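Local coordinates for putative peptidase (Bacteroides fragilis, PDB 5DYN), which cleaves and thereby activates the Bacteroides fragilis toxin, as a cysteine protease of the clostripain (C11) family, at the interface of chains A and B. Sequence-based numbering; all coordinates share one arbitrary frame. Chains: chain A, Putative peptidase; chain B, Putative peptidase.

Contact 1: the interface of chains A and B. Residues chain A 92, 95-96, 99; chain B 10, 14-15, 18-19.
Two helices meet here within the clostripain-family protease: helix 92-105 of chain A, through A:Ala92, A:Met95, A:Lys96 and A:Ile99, lies against helix 12-18 of chain B, which ends at B:Ala18, and the loop residue B:Leu19. Small residues let the backbones come close. The methyl of A:Ala92 touches the carbonyl oxygen of B:Asp14 (CB to O, 3.5 Å), and B:Ala18 answers with its own methyl, CB standing 3.6 Å from A:Ala92 O; both are van der Waals contacts. A:Met95 supplies the flexible filling beside this pair of alanines. With CG anti to the backbone N (chi1 174°), its side chain runs past the B:Ala18 methyl, and its sulfur SD meets B:Leu15 CD1, one branch of the isobutyl group, at 3.6 Å. The bend at the last torsion, chi3 -81°, then turns the methyl CE to the CE of B:Met10 on strand 8-10, 3.6 Å away; the two thioethers cross nearly at right angles, a fit that unbranched, pliable methionines make easily. Further along the helix, A:Ile99 offers its CD1 to B:Leu19 CD2 at 3.7 Å, aliphatic branch to aliphatic branch, again nearly perpendicular. Lysine suits a place where its apolar stem does the touching: A:Lys96 lays CG beside B:Ala18 CA at 3.7 Å, while the extended chain carries the terminal amine NZ onward, beyond the alanine.

Contact 2: the interface of chains A and B. Residues chain A 39, 42-43, 46, 53; chain B 65, 69, 72-73.
B:Val69, on helix 65-72 of chain B, pushes its two methyls into an apolar groove of chain A formed by helix 29-43, the following loop at A:Val46 and strand 51-58, as part of the joint between the two chains of this clostripain-type fold. It hides more surface than any other residue in the patch, 53 Å². Its branches divide the work: CG1 meets the methyl CE of A:Met43 at 3.5 Å, while CG2 lies 3.8 Å from A:Met39 CA and also touches A:Leu53 CD2, roughly at right angles to that direction. A beta-branched residue fits because it fills both directions without a long stem. The A:Met43 chain is bent at chi2 (42°) and again at chi3, which brings its methyl over the junction of B:Val69 and the B:Phe73 ring, touching both, with CE 3.7 Å from B:Phe73 CE2. That broad ring bridges to the loop and strand: A:Val46 CG1 comes against its CG at 3.9 Å, and A:Leu53 CB packs beside its far end, CZ. Packing is looser toward B:Met72, which buries merely 3 Å² and has its CE 4.2 Å from A:Leu53 CD1, and A:Gly42 adds little more than a backbone surface beside B:Val69. At the end away from B:Phe73, A:Met39 runs alongside B:Tyr65, both pointing the same way. CG passes the tyrosine CB at 3.6 Å, and the extended thioether (chi3 -173°) lays its methyl on the ring face as a CH-pi contact, A:Met39 CE standing 3.4 Å above the centre of the B:Tyr65 ring.

Contact 1: the interface of chains A and B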
ATOM      1  N   ALA A  92       2.338  13.507  10.990  1.00 39.96           N
ATOM      2  CA  ALA A  92       1.347  13.996  10.036  1.00 39.89           C
ATOM      3  C   ALA A  92       1.623  15.428   9.595  1.00 39.41           C
ATOM      4  O   ALA A  92       1.562  15.743   8.407  1.00 41.72           O
ATOM      5  CB  ALA A  92      -0.051  13.889  10.628  1.00 38.22           C
ATOM      6  N   MET A  95       4.489  15.590   7.255  1.00 33.73           N
ATOM      7  CA  MET A  95       4.050  15.122   5.945  1.00 35.23           C
ATOM      8  C   MET A  95       3.190  16.178   5.256  1.00 35.49           C
ATOM      9  O   MET A  95       3.315  16.395   4.052  1.00 36.75           O
ATOM     10  CB  MET A  95       3.280  13.805   6.069  1.00 32.40           C
ATOM     11  CG  MET A  95       2.677  13.323   4.762  1.00 36.15           C
ATOM     12  SD  MET A  95       2.007  11.650   4.843  1.00 40.12           S
ATOM     13  CE  MET A  95       3.500  10.682   4.657  1.00 38.27           C
ATOM     14  N   LYS A  96       2.323  16.830   6.028  1.00 37.63           N
ATOM     15  CA  LYS A  96       1.484  17.913   5.521  1.00 40.78           C
ATOM     16  C   LYS A  96       2.318  19.020   4.891  1.00 38.02           C
ATOM     17  O   LYS A  96       2.033  19.462   3.778  1.00 37.88           O
ATOM     18  CB  LYS A  96       0.625  18.503   6.640  1.00 42.70           C
ATOM     19  CG  LYS A  96      -0.691  17.797   6.878  1.00 39.08           C
ATOM     20  CD  LYS A  96      -1.470  18.508   7.969  1.00 42.00           C
ATOM     21  CE  LYS A  96      -2.731  17.754   8.344  1.00 45.51           C
ATOM     22  NZ  LYS A  96      -3.464  18.439   9.448  1.00 58.25           N
ATOM     23  N   ILE A  99       3.900  17.735   1.652  1.00 37.32           N
ATOM     24  CA  ILE A  99       2.845  17.616   0.648  1.00 37.73           C
ATOM     25  C   ILE A  99       2.444  18.987   0.103  1.00 41.97           C
ATOM     26  O   ILE A  99       2.350  19.177  -1.113  1.00 36.75           O
ATOM     27  CB  ILE A  99       1.595  16.920   1.217  1.00 38.78           C
ATOM     28  CG1 ILE A  99       1.869  15.440   1.478  1.00 43.65           C
ATOM     29  CG2 ILE A  99       0.436  17.048   0.254  1.00 39.47           C
ATOM     30  CD1 ILE A  99       0.685  14.711   2.082  1.00 35.63           C
TER
ATOM     31  N   MET B  10       3.556   5.942  11.641  1.00 32.15           N
ATOM     32  CA  MET B  10       2.371   6.744  11.379  1.00 32.55           C
ATOM     33  C   MET B  10       1.105   5.897  11.336  1.00 29.54           C
ATOM     34  O   MET B  10       0.964   5.009  10.494  1.00 29.58           O
ATOM     35  CB  MET B  10       2.522   7.521  10.067  1.00 35.19           C
ATOM     36  CG  MET B  10       1.367   8.479   9.780  1.00 37.77           C
ATOM     37  SD  MET B  10       1.688   9.600   8.402  1.00 38.56           S
ATOM     38  CE  MET B  10       2.394   8.455   7.222  1.00 42.89           C
ATOM     39  N   ASP B  14      -3.750   9.184  11.204  1.00 33.11           N
ATOM     40  CA  ASP B  14      -2.850  10.321  11.053  1.00 29.01           C
ATOM     41  C   ASP B  14      -2.425  10.513   9.599  1.00 36.22           C
ATOM     42  O   ASP B  14      -2.297  11.647   9.132  1.00 34.43           O
ATOM     43  CB  ASP B  14      -1.616  10.146  11.938  1.00 32.98           C
ATOM     44  CG  ASP B  14      -1.966  10.044  13.404  1.00 33.41           C
ATOM     45  OD1 ASP B  14      -2.995  10.623  13.805  1.00 39.21           O
ATOM     46  OD2 ASP B  14      -1.218   9.381  14.152  1.00 51.73           O
ATOM     47  N   LEU B  15      -2.205   9.408   8.890  1.00 31.73           N
ATOM     48  CA  LEU B  15      -1.860   9.470   7.472  1.00 36.79           C
ATOM     49  C   LEU B  15      -2.992  10.112   6.677  1.00 34.22           C
ATOM     50  O   LEU B  15      -2.757  10.987   5.843  1.00 30.93           O
ATOM     51  CB  LEU B  15      -1.551   8.076   6.921  1.00 31.63           C
ATOM     52  CG  LEU B  15      -1.395   7.938   5.403  1.00 31.89           C
ATOM     53  CD1 LEU B  15      -0.336   8.890   4.856  1.00 34.43           C
ATOM     54  CD2 LEU B  15      -1.059   6.500   5.027  1.00 33.39           C
ATOM     55  N   ALA B  18      -3.168  13.757   7.217  1.00 34.28           N
ATOM     56  CA  ALA B  18      -2.096  14.418   6.483  1.00 33.49           C
ATOM     57  C   ALA B  18      -2.429  14.591   5.002  1.00 38.74           C
ATOM     58  O   ALA B  18      -2.113  15.620   4.405  1.00 42.79           O
ATOM     59  CB  ALA B  18      -0.798  13.641   6.640  1.00 28.18           C
ATOM     60  N   LEU B  19      -3.067  13.587   4.412  1.00 37.02           N
ATOM     61  CA  LEU B  19      -3.360  13.607   2.981  1.00 39.81           C
ATOM     62  C   LEU B  19      -4.512  14.549   2.626  1.00 43.57           C
ATOM     63  O   LEU B  19      -4.887  14.667   1.458  1.00 38.90           O
ATOM     64  CB  LEU B  19      -3.672  12.193   2.485  1.00 36.51           C
ATOM     65  CG  LEU B  19      -2.485  11.229   2.430  1.00 41.93           C
ATOM     66  CD1 LEU B  19      -2.925   9.834   2.011  1.00 32.63           C
ATOM     67  CD2 LEU B  19      -1.414  11.759   1.489  1.00 37.34           C
TER

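Contact 2: the interface of chains A and B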
ATOM      1  N   MET A  39      14.854   5.898 -10.313  1.00 42.26           N
ATOM      2  CA  MET A  39      13.903   6.945 -10.659  1.00 45.33           C
ATOM      3  C   MET A  39      14.489   7.892 -11.702  1.00 46.51           C
ATOM      4  O   MET A  39      13.811   8.258 -12.662  1.00 47.93           O
ATOM      5  CB  MET A  39      13.480   7.719  -9.409  1.00 44.81           C
ATOM      6  CG  MET A  39      12.657   6.891  -8.443  1.00 49.68           C
ATOM      7  SD  MET A  39      12.313   7.685  -6.863  1.00 44.18           S
ATOM      8  CE  MET A  39      11.555   6.307  -5.999  1.00 41.32           C
ATOM      9  N   GLY A  42      14.491   6.101 -14.939  1.00 48.83           N
ATOM     10  CA  GLY A  42      13.141   6.037 -15.470  1.00 43.84           C
ATOM     11  C   GLY A  42      12.658   7.399 -15.927  1.00 46.91           C
ATOM     12  O   GLY A  42      11.845   7.514 -16.843  1.00 45.58           O
ATOM     13  N   MET A  43      13.172   8.438 -15.283  1.00 44.75           N
ATOM     14  CA  MET A  43      12.800   9.809 -15.605  1.00 49.34           C
ATOM     15  C   MET A  43      13.310  10.212 -16.988  1.00 53.33           C
ATOM     16  O   MET A  43      12.830  11.180 -17.582  1.00 48.99           O
ATOM     17  CB  MET A  43      13.335  10.755 -14.525  1.00 46.27           C
ATOM     18  CG  MET A  43      12.889  12.198 -14.646  1.00 62.38           C
ATOM     19  SD  MET A  43      11.153  12.397 -15.087  1.00 65.07           S
ATOM     20  CE  MET A  43      10.347  11.549 -13.752  1.00 34.96           C
ATOM     21  N   VAL A  46      10.801  10.146 -19.730  1.00 56.48           N
ATOM     22  CA  VAL A  46       9.651  10.919 -19.274  1.00 47.70           C
ATOM     23  C   VAL A  46       9.798  12.389 -19.669  1.00 57.40           C
ATOM     24  O   VAL A  46      10.857  12.989 -19.482  1.00 55.85           O
ATOM     25  CB  VAL A  46       9.467  10.821 -17.741  1.00 47.06           C
ATOM     26  CG1 VAL A  46       8.362  11.757 -17.266  1.00 44.06           C
ATOM     27  CG2 VAL A  46       9.175   9.391 -17.327  1.00 49.75           C
ATOM     28  N   LEU A  53       8.414  14.916 -11.127  1.00 43.28           N
ATOM     29  CA  LEU A  53       8.713  13.912 -10.114  1.00 40.14           C
ATOM     30  C   LEU A  53       9.442  14.534  -8.937  1.00 38.65           C
ATOM     31  O   LEU A  53      10.634  14.831  -9.011  1.00 40.48           O
ATOM     32  CB  LEU A  53       9.549  12.773 -10.687  1.00 39.04           C
ATOM     33  CG  LEU A  53       9.875  11.658  -9.689  1.00 38.87           C
ATOM     34  CD1 LEU A  53       8.594  11.046  -9.130  1.00 39.78           C
ATOM     35  CD2 LEU A  53      10.751  10.587 -10.321  1.00 34.29           C
TER
ATOM     36  N   TYR B  65      11.724   1.227 -10.438  1.00 36.15           N
ATOM     37  CA  TYR B  65      11.388   2.614 -10.743  1.00 38.19           C
ATOM     38  C   TYR B  65      11.923   3.083 -12.094  1.00 40.71           C
ATOM     39  O   TYR B  65      11.596   4.179 -12.543  1.00 39.58           O
ATOM     40  CB  TYR B  65      11.894   3.536  -9.627  1.00 39.54           C
ATOM     41  CG  TYR B  65      11.082   3.429  -8.355  1.00 41.80           C
ATOM     42  CD1 TYR B  65       9.842   4.049  -8.248  1.00 37.84           C
ATOM     43  CD2 TYR B  65      11.549   2.707  -7.264  1.00 32.67           C
ATOM     44  CE1 TYR B  65       9.089   3.950  -7.092  1.00 35.31           C
ATOM     45  CE2 TYR B  65      10.803   2.605  -6.102  1.00 37.59           C
ATOM     46  CZ  TYR B  65       9.574   3.229  -6.022  1.00 37.65           C
ATOM     47  OH  TYR B  65       8.825   3.133  -4.871  1.00 34.39           O
ATOM     48  N   VAL B  69       8.419   4.621 -12.909  1.00 42.67           N
ATOM     49  CA  VAL B  69       8.361   6.072 -13.067  1.00 45.23           C
ATOM     50  C   VAL B  69       7.701   6.470 -14.398  1.00 40.96           C
ATOM     51  O   VAL B  69       6.812   7.319 -14.398  1.00 47.74           O
ATOM     52  CB  VAL B  69       9.765   6.725 -12.944  1.00 44.45           C
ATOM     53  CG1 VAL B  69       9.792   8.078 -13.627  1.00 39.71           C
ATOM     54  CG2 VAL B  69      10.167   6.854 -11.484  1.00 36.26           C
ATOM     55  N   MET B  72       4.056   5.918 -14.099  1.00 40.94           N
ATOM     56  CA  MET B  72       3.383   6.924 -13.283  1.00 42.28           C
ATOM     57  C   MET B  72       3.014   8.166 -14.083  1.00 48.57           C
ATOM     58  O   MET B  72       2.128   8.919 -13.687  1.00 45.87           O
ATOM     59  CB  MET B  72       4.256   7.320 -12.090  1.00 43.76           C
ATOM     60  CG  MET B  72       4.477   6.198 -11.094  1.00 47.93           C
ATOM     61  SD  MET B  72       5.255   6.740  -9.563  1.00 49.42           S
ATOM     62  CE  MET B  72       6.764   7.471 -10.179  1.00 39.40           C
ATOM     63  N   PHE B  73       3.687   8.382 -15.209  1.00 51.61           N
ATOM     64  CA  PHE B  73       3.432   9.567 -16.019  1.00 46.78           C
ATOM     65  C   PHE B  73       2.746   9.224 -17.339  1.00 47.40           C
ATOM     66  O   PHE B  73       2.907   9.929 -18.335  1.00 53.47           O
ATOM     67  CB  PHE B  73       4.738  10.323 -16.274  1.00 45.13           C
ATOM     68  CG  PHE B  73       5.290  11.000 -15.051  1.00 45.19           C
ATOM     69  CD1 PHE B  73       4.839  12.255 -14.674  1.00 46.66           C
ATOM     70  CD2 PHE B  73       6.253  10.380 -14.273  1.00 41.32           C
ATOM     71  CE1 PHE B  73       5.341  12.879 -13.547  1.00 46.68           C
ATOM     72  CE2 PHE B  73       6.759  11.000 -13.143  1.00 38.31           C
ATOM     73  CZ  PHE B  73       6.302  12.249 -12.781  1.00 42.73           C
TER

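About 23 Å separates the C-alpha centres of contact 1 and contact 2, and they have no residue or helix in common. Each pairs a different helix of chain A with a different helix of chain B: 92-105 with 12-18 in contact 1, 29-43 with 65-72 in contact 2, where strand 51-58 also takes part. Two such well-separated apolar patches should fix the relative orientation of the chains and resist rocking about either one. Chain A is an N-terminal piece of the longer protease and both chains carry clostripain-family sequence, so the joint probably lies within one enzyme unit assembled from two chains.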